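Local coordinates for amidase, hydantoinase/carbamoylase family (Burkholderia ambifaria, PDB 5TP4), which probably hydrolyses N-carbamoyl-L-amino acids as a zinc-dependent amidase of the peptidase M20 family, at residues L205-Q219 / A350-G363. Residues are numbered along the deposited sequence; the frame is centred on the assembly and turned at random. Where two conformers were deposited one is given.
Sequences LEANGTTIGIVTGGQ and AEAFGYTNERIVSG. With EDO (1,2-ethanediol), chain T.
Leu-205 lies over the side of the sheet that carries Glu-358 and Ile-360, CD2 against Glu-358 CG and CG near Ile-360 CD1; beneath it strands 212-218 and 357-362 pair in parallel within the mixed sheet of this M20-family fold. Asn-208 ND2 donates to the syn lone pair of Glu-358 OE2 (3.1 Å), amide and carboxylate planes lying only 13° apart. At the Schellman turn, Gly-209 O accepts from Thr-356 OG1 (3.0 Å), which is placed between its own backbone N and carbonyl carbon (chi1 59°). Thr-210 OG1 takes the anti lone pair of Glu-358 OE2 at a short 2.5 Å; two donors thus grip OE2, while a water donates to OE1. Thr-211 N donates to Thr-356 OG1. Ile-212 sets CG2 against Ala-350 CB and CG1 obliquely by the Tyr-355 ring; its N begins the ladder at Thr-356 O. Ile-360 CG2 packs on Gly-213 CA at 3.7 Å. Ile-214 runs beside Asn-357, CD1 against OD1, and its N reaches Glu-358 O (2.8 Å). On the face with Glu-358 and Ile-360, Val-215 presses CG1 against Ser-362 CB and also touches Phe-381 of strand 377-382; its side chain is about 7 Å from that of the zinc ligand His-198. Thr-216 CG2 sits over one face of the Arg-359 guanidinium in the conformer given, nearest NH2. Gly-217 O accepts from Ser-362 N (2.8 Å), while Val-361 CG2 abuts the same oxygen at 3.2 Å.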
loop_
_atom_site.group_PDB
_atom_site.type_symbol
_atom_site.label_atom_id
_atom_site.label_comp_id
_atom_site.label_asym_id
_atom_site.label_seq_id
_atom_site.Cartn_x
_atom_site.Cartn_y
_atom_site.Cartn_z
ATOM N N LEU B 205 -20.045 -7.995 22.913
ATOM C CA LEU B 205 -21.281 -8.339 23.604
ATOM C C LEU B 205 -22.092 -9.344 22.794
ATOM O O LEU B 205 -22.667 -10.287 23.356
ATOM C CB LEU B 205 -22.096 -7.075 23.876
ATOM C CG LEU B 205 -21.360 -6.000 24.683
ATOM C CD1 LEU B 205 -22.216 -4.709 24.736
ATOM C CD2 LEU B 205 -21.079 -6.520 26.083
ATOM N N GLU B 206 -22.151 -9.156 21.470
ATOM C CA GLU B 206 -22.907 -10.083 20.639
ATOM C C GLU B 206 -22.291 -11.477 20.680
ATOM O O GLU B 206 -23.010 -12.475 20.802
ATOM C CB GLU B 206 -22.979 -9.553 19.203
ATOM C CG GLU B 206 -24.113 -10.145 18.380
ATOM C CD GLU B 206 -23.666 -11.329 17.600
ATOM O OE1 GLU B 206 -22.446 -11.434 17.354
ATOM O OE2 GLU B 206 -24.522 -12.165 17.237
ATOM N N ALA B 207 -20.958 -11.557 20.626
ATOM C CA ALA B 207 -20.278 -12.847 20.634
ATOM C C ALA B 207 -20.456 -13.574 21.959
ATOM O O ALA B 207 -20.491 -14.809 21.986
ATOM C CB ALA B 207 -18.796 -12.652 20.336
ATOM N N ASN B 208 -20.560 -12.844 23.060
ATOM C CA ASN B 208 -20.708 -13.441 24.383
ATOM C C ASN B 208 -22.153 -13.616 24.821
ATOM O O ASN B 208 -22.387 -14.154 25.908
ATOM C CB ASN B 208 -19.980 -12.581 25.424
ATOM C CG ASN B 208 -18.490 -12.734 25.340
ATOM O OD1 ASN B 208 -18.004 -13.757 24.867
ATOM N ND2 ASN B 208 -17.749 -11.728 25.800
ATOM N N GLY B 209 -23.124 -13.158 24.037
ATOM C CA GLY B 209 -24.481 -13.166 24.541
ATOM C C GLY B 209 -24.685 -12.220 25.704
ATOM O O GLY B 209 -25.551 -12.456 26.548
ATOM N N THR B 210 -23.914 -11.138 25.768
ATOM C CA THR B 210 -24.048 -10.181 26.848
ATOM C C THR B 210 -24.987 -9.075 26.408
ATOM O O THR B 210 -24.763 -8.456 25.367
ATOM C CB THR B 210 -22.697 -9.563 27.211
ATOM O OG1 THR B 210 -21.734 -10.601 27.404
ATOM C CG2 THR B 210 -22.833 -8.768 28.465
ATOM N N THR B 211 -26.026 -8.831 27.200
ATOM C CA THR B 211 -26.999 -7.798 26.865
ATOM C C THR B 211 -26.487 -6.395 27.168
ATOM O O THR B 211 -26.710 -5.470 26.377
ATOM C CB THR B 211 -28.302 -8.054 27.611
ATOM O OG1 THR B 211 -28.805 -9.330 27.205
ATOM C CG2 THR B 211 -29.343 -6.976 27.268
ATOM N N ILE B 212 -25.807 -6.212 28.294
ATOM C CA ILE B 212 -25.437 -4.887 28.800
ATOM C C ILE B 212 -23.918 -4.764 28.880
ATOM O O ILE B 212 -23.271 -5.491 29.638
ATOM C CB ILE B 212 -26.050 -4.607 30.178
ATOM C CG1 ILE B 212 -27.586 -4.772 30.131
ATOM C CG2 ILE B 212 -25.632 -3.160 30.668
ATOM C CD1 ILE B 212 -28.294 -3.759 29.165
ATOM N N GLY B 213 -23.357 -3.818 28.122
ATOM C CA GLY B 213 -21.965 -3.469 28.320
ATOM C C GLY B 213 -21.880 -2.342 29.332
ATOM O O GLY B 213 -22.421 -1.257 29.105
ATOM N N ILE B 214 -21.250 -2.607 30.471
ATOM C CA ILE B 214 -21.008 -1.602 31.518
ATOM C C ILE B 214 -19.732 -0.874 31.106
ATOM O O ILE B 214 -18.630 -1.373 31.315
ATOM C CB ILE B 214 -20.874 -2.248 32.898
ATOM C CG1 ILE B 214 -22.146 -2.997 33.283
ATOM C CG2 ILE B 214 -20.581 -1.170 33.973
ATOM C CD1 ILE B 214 -21.899 -4.101 34.310
ATOM N N VAL B 215 -19.861 0.306 30.495
ATOM C CA VAL B 215 -18.703 0.896 29.821
ATOM C C VAL B 215 -17.817 1.576 30.852
ATOM O O VAL B 215 -18.291 2.385 31.656
ATOM C CB VAL B 215 -19.138 1.879 28.717
ATOM C CG1 VAL B 215 -17.935 2.279 27.928
ATOM C CG2 VAL B 215 -20.159 1.238 27.775
ATOM N N THR B 216 -16.517 1.282 30.808
ATOM C CA THR B 216 -15.631 1.779 31.851
ATOM C C THR B 216 -14.930 3.084 31.492
ATOM O O THR B 216 -14.482 3.796 32.401
ATOM C CB THR B 216 -14.595 0.702 32.220
ATOM O OG1 THR B 216 -13.803 0.364 31.088
ATOM C CG2 THR B 216 -15.303 -0.548 32.661
ATOM N N GLY B 217 -14.852 3.424 30.220
ATOM C CA GLY B 217 -14.087 4.572 29.780
ATOM C C GLY B 217 -13.623 4.351 28.356
ATOM O O GLY B 217 -14.024 3.398 27.698
ATOM N N GLY B 218 -12.764 5.259 27.906
ATOM C CA GLY B 218 -12.159 5.165 26.590
ATOM C C GLY B 218 -10.678 4.859 26.724
ATOM O O GLY B 218 -10.096 5.022 27.803
ATOM N N GLN B 219 -10.078 4.394 25.629
ATOM C CA GLN B 219 -8.700 3.926 25.591
ATOM C C GLN B 219 -7.713 5.081 25.499
ATOM O O GLN B 219 -8.034 6.163 25.010
ATOM C CB GLN B 219 -8.490 3.047 24.358
ATOM C CG GLN B 219 -9.255 1.752 24.407
ATOM C CD GLN B 219 -9.562 1.237 23.029
ATOM O OE1 GLN B 219 -9.885 2.005 22.122
ATOM N NE2 GLN B 219 -9.473 -0.081 22.870
ATOM N N ALA B 350 -28.382 -3.172 35.670
ATOM C CA ALA B 350 -28.294 -4.437 34.944
ATOM C C ALA B 350 -28.489 -5.612 35.891
ATOM O O ALA B 350 -29.195 -6.581 35.571
ATOM C CB ALA B 350 -26.949 -4.564 34.226
ATOM N N GLU B 351 -27.865 -5.553 37.064
ATOM C CA GLU B 351 -27.973 -6.688 37.975
ATOM C C GLU B 351 -29.388 -6.828 38.511
ATOM O O GLU B 351 -29.880 -7.954 38.677
ATOM C CB GLU B 351 -26.968 -6.547 39.125
ATOM C CG GLU B 351 -25.534 -6.643 38.616
ATOM C CD GLU B 351 -24.498 -6.463 39.710
ATOM O OE1 GLU B 351 -24.837 -6.697 40.891
ATOM O OE2 GLU B 351 -23.347 -6.092 39.381
ATOM N N ALA B 352 -30.061 -5.706 38.790
ATOM C CA ALA B 352 -31.411 -5.787 39.348
ATOM C C ALA B 352 -32.370 -6.502 38.390
ATOM O O ALA B 352 -33.271 -7.224 38.830
ATOM C CB ALA B 352 -31.947 -4.394 39.670
ATOM N N PHE B 353 -32.223 -6.262 37.084
ATOM C CA PHE B 353 -33.035 -6.903 36.058
ATOM C C PHE B 353 -32.566 -8.316 35.730
ATOM O O PHE B 353 -33.281 -9.065 35.027
ATOM C CB PHE B 353 -32.996 -6.057 34.782
ATOM C CG PHE B 353 -33.986 -4.944 34.757
ATOM C CD1 PHE B 353 -35.299 -5.193 34.420
ATOM C CD2 PHE B 353 -33.600 -3.648 35.055
ATOM C CE1 PHE B 353 -36.218 -4.161 34.379
ATOM C CE2 PHE B 353 -34.515 -2.602 35.021
ATOM C CZ PHE B 353 -35.837 -2.858 34.685
ATOM N N GLY B 354 -31.399 -8.724 36.225
ATOM C CA GLY B 354 -30.913 -10.037 35.854
ATOM C C GLY B 354 -30.392 -10.107 34.433
ATOM O O GLY B 354 -30.248 -11.205 33.896
ATOM N N TYR B 355 -30.097 -8.962 33.811
ATOM C CA TYR B 355 -29.549 -8.977 32.457
ATOM C C TYR B 355 -28.088 -9.399 32.477
ATOM O O TYR B 355 -27.348 -9.054 33.403
ATOM C CB TYR B 355 -29.660 -7.604 31.822
ATOM C CG TYR B 355 -31.050 -7.071 31.654
ATOM C CD1 TYR B 355 -32.153 -7.919 31.470
ATOM C CD2 TYR B 355 -31.260 -5.693 31.642
ATOM C CE1 TYR B 355 -33.429 -7.377 31.281
ATOM C CE2 TYR B 355 -32.530 -5.150 31.461
ATOM C CZ TYR B 355 -33.604 -5.993 31.294
ATOM O OH TYR B 355 -34.857 -5.442 31.115
ATOM N N THR B 356 -27.678 -10.197 31.479
ATOM C CA THR B 356 -26.257 -10.514 31.375
ATOM C C THR B 356 -25.484 -9.226 31.128
ATOM O O THR B 356 -25.969 -8.306 30.470
ATOM C CB THR B 356 -26.006 -11.545 30.263
ATOM O OG1 THR B 356 -26.474 -11.035 29.010
ATOM C CG2 THR B 356 -26.785 -12.780 30.568
ATOM N N ASN B 357 -24.299 -9.139 31.719
ATOM C CA ASN B 357 -23.587 -7.870 31.728
ATOM C C ASN B 357 -22.091 -8.125 31.828
ATOM O O ASN B 357 -21.650 -9.104 32.435
ATOM C CB ASN B 357 -24.069 -6.967 32.890
ATOM C CG ASN B 357 -23.797 -7.573 34.258
ATOM O OD1 ASN B 357 -22.739 -7.344 34.835
ATOM N ND2 ASN B 357 -24.744 -8.367 34.778
ATOM N N GLU B 358 -21.305 -7.212 31.257
ATOM C CA GLU B 358 -19.865 -7.273 31.469
ATOM C C GLU B 358 -19.273 -5.880 31.341
ATOM O O GLU B 358 -19.789 -5.023 30.614
ATOM C CB GLU B 358 -19.163 -8.235 30.501
ATOM C CG GLU B 358 -19.118 -7.822 29.037
ATOM C CD GLU B 358 -18.575 -8.953 28.134
ATOM O OE1 GLU B 358 -17.334 -9.074 28.003
ATOM O OE2 GLU B 358 -19.382 -9.730 27.576
ATOM N N ARG B 359 -18.180 -5.661 32.067
ATOM C CA ARG B 359 -17.416 -4.429 31.911
ATOM C C ARG B 359 -16.697 -4.443 30.567
ATOM O O ARG B 359 -16.180 -5.483 30.130
ATOM C CB ARG B 359 -16.416 -4.273 33.057
ATOM C CG ARG B 359 -17.083 -3.945 34.371
ATOM C CD ARG B 359 -16.097 -3.931 35.524
ATOM N NE ARG B 359 -15.145 -2.821 35.477
ATOM C CZ ARG B 359 -15.370 -1.603 35.965
ATOM N NH1 ARG B 359 -16.535 -1.304 36.516
ATOM N NH2 ARG B 359 -14.422 -0.675 35.885
ATOM N N ILE B 360 -16.693 -3.293 29.886
ATOM C CA ILE B 360 -16.126 -3.210 28.543
ATOM C C ILE B 360 -15.619 -1.791 28.321
ATOM O O ILE B 360 -16.180 -0.832 28.842
ATOM C CB ILE B 360 -17.216 -3.601 27.510
ATOM C CG1 ILE B 360 -16.676 -3.599 26.078
ATOM C CG2 ILE B 360 -18.412 -2.628 27.598
ATOM C CD1 ILE B 360 -17.588 -4.419 25.117
ATOM N N VAL B 361 -14.534 -1.653 27.575
ATOM C CA VAL B 361 -14.029 -0.315 27.269
ATOM C C VAL B 361 -14.698 0.173 25.986
ATOM O O VAL B 361 -15.052 -0.627 25.114
ATOM C CB VAL B 361 -12.483 -0.339 27.161
ATOM C CG1 VAL B 361 -12.024 -1.037 25.876
ATOM C CG2 VAL B 361 -11.907 1.063 27.289
ATOM N N SER B 362 -14.909 1.489 25.865
ATOM C CA SER B 362 -15.379 2.036 24.597
ATOM C C SER B 362 -14.218 2.103 23.617
ATOM O O SER B 362 -13.239 2.826 23.846
ATOM C CB SER B 362 -16.013 3.411 24.793
ATOM O OG SER B 362 -16.410 3.907 23.514
ATOM N N GLY B 363 -14.308 1.327 22.523
ATOM C CA GLY B 363 -13.218 1.339 21.574
ATOM C C GLY B 363 -13.250 2.461 20.572
ATOM O O GLY B 363 -12.306 2.594 19.794
HETATM C C1 EDO T . -10.605 8.095 24.411
HETATM O O1 EDO T . -10.194 7.717 25.737
HETATM C C2 EDO T . -9.399 8.610 23.630
HETATM O O2 EDO T . -8.881 9.803 24.242
HETATM O O HOH W 1 -15.090 -10.828 27.064
HETATM O O HOH W 2 -29.696 -10.543 29.416
HETATM O O HOH W 3 -11.344 4.317 22.979
#